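Local structure of cytochrome P450 CYP260B1 (Sorangium cellulosum, 5HIW) at residues 31-34 with 39-42; 89-94 with 337-342. The protein is a bacterial cytochrome P450, a helix-rich haem protein that holds its haem iron by a cysteine thiolate in the interior of the fold. All coordinates share one frame; numbering follows the deposited sequence.

Interaction 1 of 2, residues 31-34 with 39-42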
loop_
_atom_site.group_PDB
_atom_site.type_symbol
_atom_site.label_atom_id
_atom_site.label_comp_id
_atom_site.label_asym_id
_atom_site.label_seq_id
_atom_site.Cartn_x
_atom_site.Cartn_y
_atom_site.Cartn_z
ATOM N N VAL A 31 12.683 3.634 20.649
ATOM C CA VAL A 31 11.360 4.158 21.012
ATOM C C VAL A 31 11.488 5.620 21.477
ATOM O O VAL A 31 12.337 5.944 22.320
ATOM C CB VAL A 31 10.705 3.262 22.115
ATOM C CG1 VAL A 31 9.297 3.702 22.413
ATOM C CG2 VAL A 31 10.705 1.809 21.701
ATOM N N TYR A 32 10.689 6.492 20.907
ATOM C CA TYR A 32 10.809 7.946 21.093
ATOM C C TYR A 32 9.476 8.511 20.781
ATOM O O TYR A 32 8.646 7.831 20.142
ATOM C CB TYR A 32 11.925 8.538 20.236
ATOM C CG TYR A 32 11.480 8.832 18.848
ATOM C CD1 TYR A 32 11.468 7.818 17.890
ATOM C CD2 TYR A 32 11.024 10.058 18.491
ATOM C CE1 TYR A 32 11.002 8.049 16.594
ATOM C CE2 TYR A 32 10.562 10.304 17.220
ATOM C CZ TYR A 32 10.574 9.263 16.257
ATOM O OH TYR A 32 10.017 9.440 15.020
ATOM N N PHE A 33 9.184 9.726 21.239
ATOM C CA PHE A 33 7.887 10.310 21.014
ATOM C C PHE A 33 8.170 11.274 19.914
ATOM O O PHE A 33 9.016 12.186 20.038
ATOM C CB PHE A 33 7.327 11.013 22.285
ATOM C CG PHE A 33 5.996 11.650 22.122
ATOM C CD1 PHE A 33 5.847 12.906 21.543
ATOM C CD2 PHE A 33 4.853 11.018 22.589
ATOM C CE1 PHE A 33 4.602 13.445 21.400
ATOM C CE2 PHE A 33 3.595 11.575 22.426
ATOM C CZ PHE A 33 3.463 12.805 21.829
ATOM N N ASP A 34 7.464 11.084 18.808
ATOM C CA ASP A 34 7.576 12.002 17.695
ATOM C C ASP A 34 6.561 13.111 17.846
ATOM O O ASP A 34 5.371 12.910 17.781
ATOM C CB ASP A 34 7.362 11.295 16.355
ATOM C CG ASP A 34 7.819 12.121 15.213
ATOM O OD1 ASP A 34 7.111 13.081 14.862
ATOM O OD2 ASP A 34 8.924 11.844 14.685
ATOM N N VAL A 39 2.728 10.852 18.705
ATOM C CA VAL A 39 2.686 9.561 19.329
ATOM C C VAL A 39 4.045 8.970 19.511
ATOM O O VAL A 39 4.995 9.317 18.767
ATOM C CB VAL A 39 1.825 8.558 18.487
ATOM C CG1 VAL A 39 0.383 8.983 18.463
ATOM C CG2 VAL A 39 2.362 8.411 17.074
ATOM N N PRO A 40 4.170 7.981 20.435
ATOM C CA PRO A 40 5.386 7.209 20.518
ATOM C C PRO A 40 5.589 6.408 19.193
ATOM O O PRO A 40 4.609 6.050 18.556
ATOM C CB PRO A 40 5.127 6.220 21.657
ATOM C CG PRO A 40 3.966 6.747 22.374
ATOM C CD PRO A 40 3.168 7.541 21.416
ATOM N N VAL A 41 6.826 6.198 18.823
ATOM C CA VAL A 41 7.222 5.475 17.604
ATOM C C VAL A 41 8.208 4.429 18.032
ATOM O O VAL A 41 9.082 4.688 18.871
ATOM C CB VAL A 41 7.815 6.441 16.579
ATOM C CG1 VAL A 41 8.388 5.737 15.415
ATOM C CG2 VAL A 41 6.786 7.413 16.094
ATOM N N VAL A 42 8.095 3.243 17.453
ATOM C CA VAL A 42 9.117 2.207 17.493
ATOM C C VAL A 42 9.848 2.140 16.197
ATOM O O VAL A 42 9.244 1.944 15.077
ATOM C CB VAL A 42 8.496 0.841 17.764
ATOM C CG1 VAL A 42 9.546 -0.203 18.025
ATOM C CG2 VAL A 42 7.569 0.963 18.977
#
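Tyr32 has CG set between its backbone N and carbonyl carbon (chi1 84°), which lays the ring alongside Val41; Phe33, with CG anti to N (chi1 179°), swings its ring across the backbone of Val39. Both belong to an antiparallel beta hairpin, strands 31-34 and 39-42, in the mixed sheet of the P450 fold. The segment directions make an angle of 143°, well short of ideal antiparallel, so the two strands are markedly twisted against each other.

Tyr32 and Val41 form the hydrogen-bonded pair that fixes the register. Val41 N donates to Tyr32 O at 2.8 Å, and Tyr32 N answers to Val41 O at 3.2 Å. The same Tyr32 O also receives a CA-H...O contact from Pro40, and Val41 O receives one from Val31 CA at 3.2 Å; each carbonyl is therefore approached by an amide and a CA-H. Farther along, Asp34 N donates to Val39 O at 3.0 Å.

The side chains divide between two faces. On one, Tyr32 and Val41 point the same way, with Tyr32 CE1 3.6 Å from Val41 CB, and Val41 CG2 also meets Asp34 CB. On the other, the Phe33 ring places one face over Val39 N, off-centre toward its rim, while CD2 meets Pro40 CD. Strand 4-5 borders strand 31-34, and strand 298-302 borders strand 39-42, so the hairpin is internal to the sheet. The phenol is pinned at its far end: Tyr32 OH donates to Asp34 OD2 at 2.7 Å, and this OD2, which also bonds to Leu7 N, sits at the ring edge, in its plane, and accepts the phenol through its anti lone pair.

Interaction 2 of 2, residues 89-94 with 337-342; sequences AVLSPR and YCVGAP. With HEM (protoporphyrin IX containing Fe), chain B.
The cysteine ligand loop of the P450, which carries the proximal haem ligand, meets the turn between helices 77-90 and 93-113 through the side chain of Leu91. Leu91 has CG anti to its carbonyl carbon (chi1 -69°), which carries the CD1 branch toward the loop, 3.4 Å from Val339 O. The same methyl lies 4.2 Å from Val339 CG1 and also meets Gly340 CA, while the backbone oxygen of Leu91 faces the ring of Pro342, with CG at 3.8 Å. The contact is van der Waals packing, partly of carbon against carbonyl oxygen: the two segments share no hydrogen bond and bury only 148 Å² in total.

Behind this layer stands the haem. Cys338 SG is bound to the iron at 2.3 Å, with water 1 as a further iron ligand. Val339 bridges the two surroundings, since its CG1 touches both Leu91 CD1 and the porphyrin methyl CMD, the latter at 3.6 Å. Gly340 CA lies 3.5 Å from ring atom C3C, which sets the backbone directly against the porphyrin. Arg84, from helix 77-90, hydrogen-bonds to both Tyr337 O and the haem, a polar link between that helix and the loop. A type I turn from Cys338 to Ala341 leads toward helix 341-358, the arrangement of the P450 cysteine loop running into the L helix.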
loop_
_atom_site.group_PDB
_atom_site.type_symbol
_atom_site.label_atom_id
_atom_site.label_comp_id
_atom_site.label_asym_id
_atom_site.label_seq_id
_atom_site.Cartn_x
_atom_site.Cartn_y
_atom_site.Cartn_z
ATOM N N ALA A 89 -8.686 -16.926 0.114
ATOM C CA ALA A 89 -9.239 -17.697 -0.991
ATOM C C ALA A 89 -9.533 -16.851 -2.197
ATOM O O ALA A 89 -9.472 -17.315 -3.301
ATOM C CB ALA A 89 -10.525 -18.447 -0.575
ATOM N N VAL A 90 -9.866 -15.590 -2.014
ATOM C CA VAL A 90 -10.179 -14.787 -3.174
ATOM C C VAL A 90 -8.948 -14.099 -3.737
ATOM O O VAL A 90 -9.079 -13.422 -4.723
ATOM C CB VAL A 90 -11.277 -13.768 -2.905
ATOM C CG1 VAL A 90 -12.524 -14.475 -2.365
ATOM C CG2 VAL A 90 -10.848 -12.768 -1.904
ATOM N N LEU A 91 -7.795 -14.234 -3.084
ATOM C CA LEU A 91 -6.571 -13.669 -3.592
ATOM C C LEU A 91 -5.436 -14.718 -3.769
ATOM O O LEU A 91 -4.209 -14.404 -3.682
ATOM C CB LEU A 91 -6.080 -12.581 -2.644
ATOM C CG LEU A 91 -6.982 -11.373 -2.659
ATOM C CD1 LEU A 91 -6.806 -10.524 -1.403
ATOM C CD2 LEU A 91 -6.837 -10.551 -3.900
ATOM N N SER A 92 -5.854 -15.921 -4.097
ATOM C CA SER A 92 -4.949 -17.074 -4.202
ATOM C C SER A 92 -4.238 -16.963 -5.524
ATOM O O SER A 92 -4.693 -16.246 -6.412
ATOM C CB SER A 92 -5.816 -18.344 -4.127
ATOM O OG SER A 92 -6.495 -18.477 -5.329
ATOM N N PRO A 93 -3.169 -17.789 -5.800
ATOM C CA PRO A 93 -2.426 -17.674 -7.050
ATOM C C PRO A 93 -3.257 -17.951 -8.291
ATOM O O PRO A 93 -3.140 -17.276 -9.294
ATOM C CB PRO A 93 -1.272 -18.686 -6.874
ATOM C CG PRO A 93 -1.018 -18.607 -5.410
ATOM C CD PRO A 93 -2.388 -18.518 -4.774
ATOM N N ARG A 94 -4.129 -18.924 -8.245
ATOM C CA ARG A 94 -5.057 -19.102 -9.378
ATOM C C ARG A 94 -5.852 -17.817 -9.696
ATOM O O ARG A 94 -6.045 -17.493 -10.866
ATOM C CB ARG A 94 -6.060 -20.183 -8.973
ATOM C CG ARG A 94 -7.129 -20.383 -10.050
ATOM C CD ARG A 94 -8.251 -21.296 -9.497
ATOM N NE ARG A 94 -9.045 -20.776 -8.360
ATOM C CZ ARG A 94 -9.977 -19.813 -8.420
ATOM N NH1 ARG A 94 -10.235 -19.173 -9.536
ATOM N NH2 ARG A 94 -10.661 -19.483 -7.332
ATOM N N TYR A 337 -0.524 -9.392 8.304
ATOM C CA TYR A 337 0.298 -9.232 7.116
ATOM C C TYR A 337 -0.597 -9.039 5.909
ATOM O O TYR A 337 -1.615 -9.704 5.755
ATOM C CB TYR A 337 1.229 -10.475 6.859
ATOM C CG TYR A 337 2.107 -10.392 5.636
ATOM C CD1 TYR A 337 1.645 -10.841 4.364
ATOM C CD2 TYR A 337 3.396 -9.931 5.712
ATOM C CE1 TYR A 337 2.476 -10.849 3.255
ATOM C CE2 TYR A 337 4.200 -9.916 4.570
ATOM C CZ TYR A 337 3.745 -10.372 3.384
ATOM O OH TYR A 337 4.563 -10.300 2.251
ATOM N N CYS A 338 -0.281 -8.057 5.084
ATOM C CA CYS A 338 -1.174 -7.680 3.963
ATOM C C CYS A 338 -1.700 -8.822 3.111
ATOM O O CYS A 338 -0.949 -9.521 2.463
ATOM C CB CYS A 338 -0.478 -6.690 3.016
ATOM S SG CYS A 338 -1.493 -6.071 1.673
ATOM N N VAL A 339 -3.022 -9.044 3.160
ATOM C CA VAL A 339 -3.630 -10.087 2.346
ATOM C C VAL A 339 -3.662 -9.778 0.872
ATOM O O VAL A 339 -3.749 -10.669 -0.018
ATOM C CB VAL A 339 -5.077 -10.349 2.885
ATOM C CG1 VAL A 339 -5.990 -9.197 2.462
ATOM C CG2 VAL A 339 -5.576 -11.707 2.437
ATOM N N GLY A 340 -3.551 -8.481 0.560
ATOM C CA GLY A 340 -3.446 -8.022 -0.802
ATOM C C GLY A 340 -2.096 -8.028 -1.550
ATOM O O GLY A 340 -2.015 -7.638 -2.717
ATOM N N ALA A 341 -1.028 -8.325 -0.833
ATOM C CA ALA A 341 0.312 -8.380 -1.378
ATOM C C ALA A 341 0.431 -9.129 -2.725
ATOM O O ALA A 341 1.117 -8.640 -3.620
ATOM C CB ALA A 341 1.270 -8.918 -0.331
ATOM N N PRO A 342 -0.328 -10.219 -2.929
ATOM C CA PRO A 342 -0.203 -10.888 -4.272
ATOM C C PRO A 342 -0.726 -10.013 -5.424
ATOM O O PRO A 342 -0.189 -10.017 -6.538
ATOM C CB PRO A 342 -1.073 -12.164 -4.125
ATOM C CG PRO A 342 -1.096 -12.411 -2.677
ATOM C CD PRO A 342 -0.894 -11.123 -1.914
HETATM C CHA HEM B . -2.964 -5.050 5.519
HETATM C CHB HEM B . 0.382 -2.502 3.080
HETATM C CHC HEM B . -1.874 -3.478 -1.041
HETATM C CHD HEM B . -5.588 -5.111 1.507
HETATM C C1A HEM B . -1.832 -4.344 5.228
HETATM C C2A HEM B . -0.838 -3.938 6.159
HETATM C C3A HEM B . 0.127 -3.254 5.469
HETATM C C4A HEM B . -0.337 -3.132 4.118
HETATM C CMA HEM B . 1.390 -2.609 6.074
HETATM C CAA HEM B . -0.772 -4.335 7.630
HETATM C CBA HEM B . -1.711 -3.438 8.454
HETATM C CGA HEM B . -1.505 -3.592 9.921
HETATM O O1A HEM B . -0.851 -4.588 10.372
HETATM O O2A HEM B . -1.810 -2.642 10.685
HETATM C C1B HEM B . 0.046 -2.498 1.781
HETATM C C2B HEM B . 0.912 -1.964 0.766
HETATM C C3B HEM B . 0.262 -2.265 -0.415
HETATM C C4B HEM B . -0.999 -2.940 -0.102
HETATM C CMB HEM B . 2.231 -1.178 0.879
HETATM C CAB HEM B . 0.792 -1.839 -1.688
HETATM C CBB HEM B . 0.221 -1.754 -2.842
HETATM C C1C HEM B . -3.111 -4.029 -0.709
HETATM C C2C HEM B . -4.044 -4.461 -1.705
HETATM C C3C HEM B . -5.102 -4.916 -0.966
HETATM C C4C HEM B . -4.834 -4.718 0.422
HETATM C CMC HEM B . -3.731 -4.345 -3.177
HETATM C CAC HEM B . -6.360 -5.510 -1.457
HETATM C CBC HEM B . -6.391 -6.176 -2.602
HETATM C C1D HEM B . -5.119 -5.216 2.811
HETATM C C2D HEM B . -6.005 -5.787 3.860
HETATM C C3D HEM B . -5.291 -5.766 4.978
HETATM C C4D HEM B . -3.977 -5.223 4.600
HETATM C CMD HEM B . -7.455 -6.211 3.726
HETATM C CAD HEM B . -5.680 -6.308 6.364
HETATM C CBD HEM B . -5.183 -7.737 6.465
HETATM C CGD HEM B . -5.546 -8.404 7.799
HETATM O O1D HEM B . -5.818 -7.732 8.841
HETATM O O2D HEM B . -5.567 -9.676 7.902
HETATM N NA HEM B . -1.474 -3.844 3.958
HETATM N NB HEM B . -0.981 -3.165 1.208
HETATM N NC HEM B . -3.541 -4.233 0.528
HETATM N ND HEM B . -3.908 -4.870 3.312
HETATM FE FE HEM B . -2.468 -4.072 2.281
HETATM O O HOH W 1 -3.450 -2.027 2.635
#

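Overall arrangement
Near the N terminus, interaction 1 closes a short hairpin loop, with four residues between its segments, and builds strands 31-34 and 39-42 into the mixed sheet. The chain then passes through helix 45-53, strand 58-59 and helix 77-90, at whose end lie residues 89-94, the first half of interaction 2. That contact closes a far longer loop of 242 intervening residues, more than half of them helical, and ties the junction of helices 77-90 and 93-113 to the haem-ligating loop and the start of helix 341-358. The two contacts follow in series, neither nesting nor crossing. The centres of interactions 1 and 2 are about 32 Å apart, so one lies in the sheet and the other beside the haem, without touching.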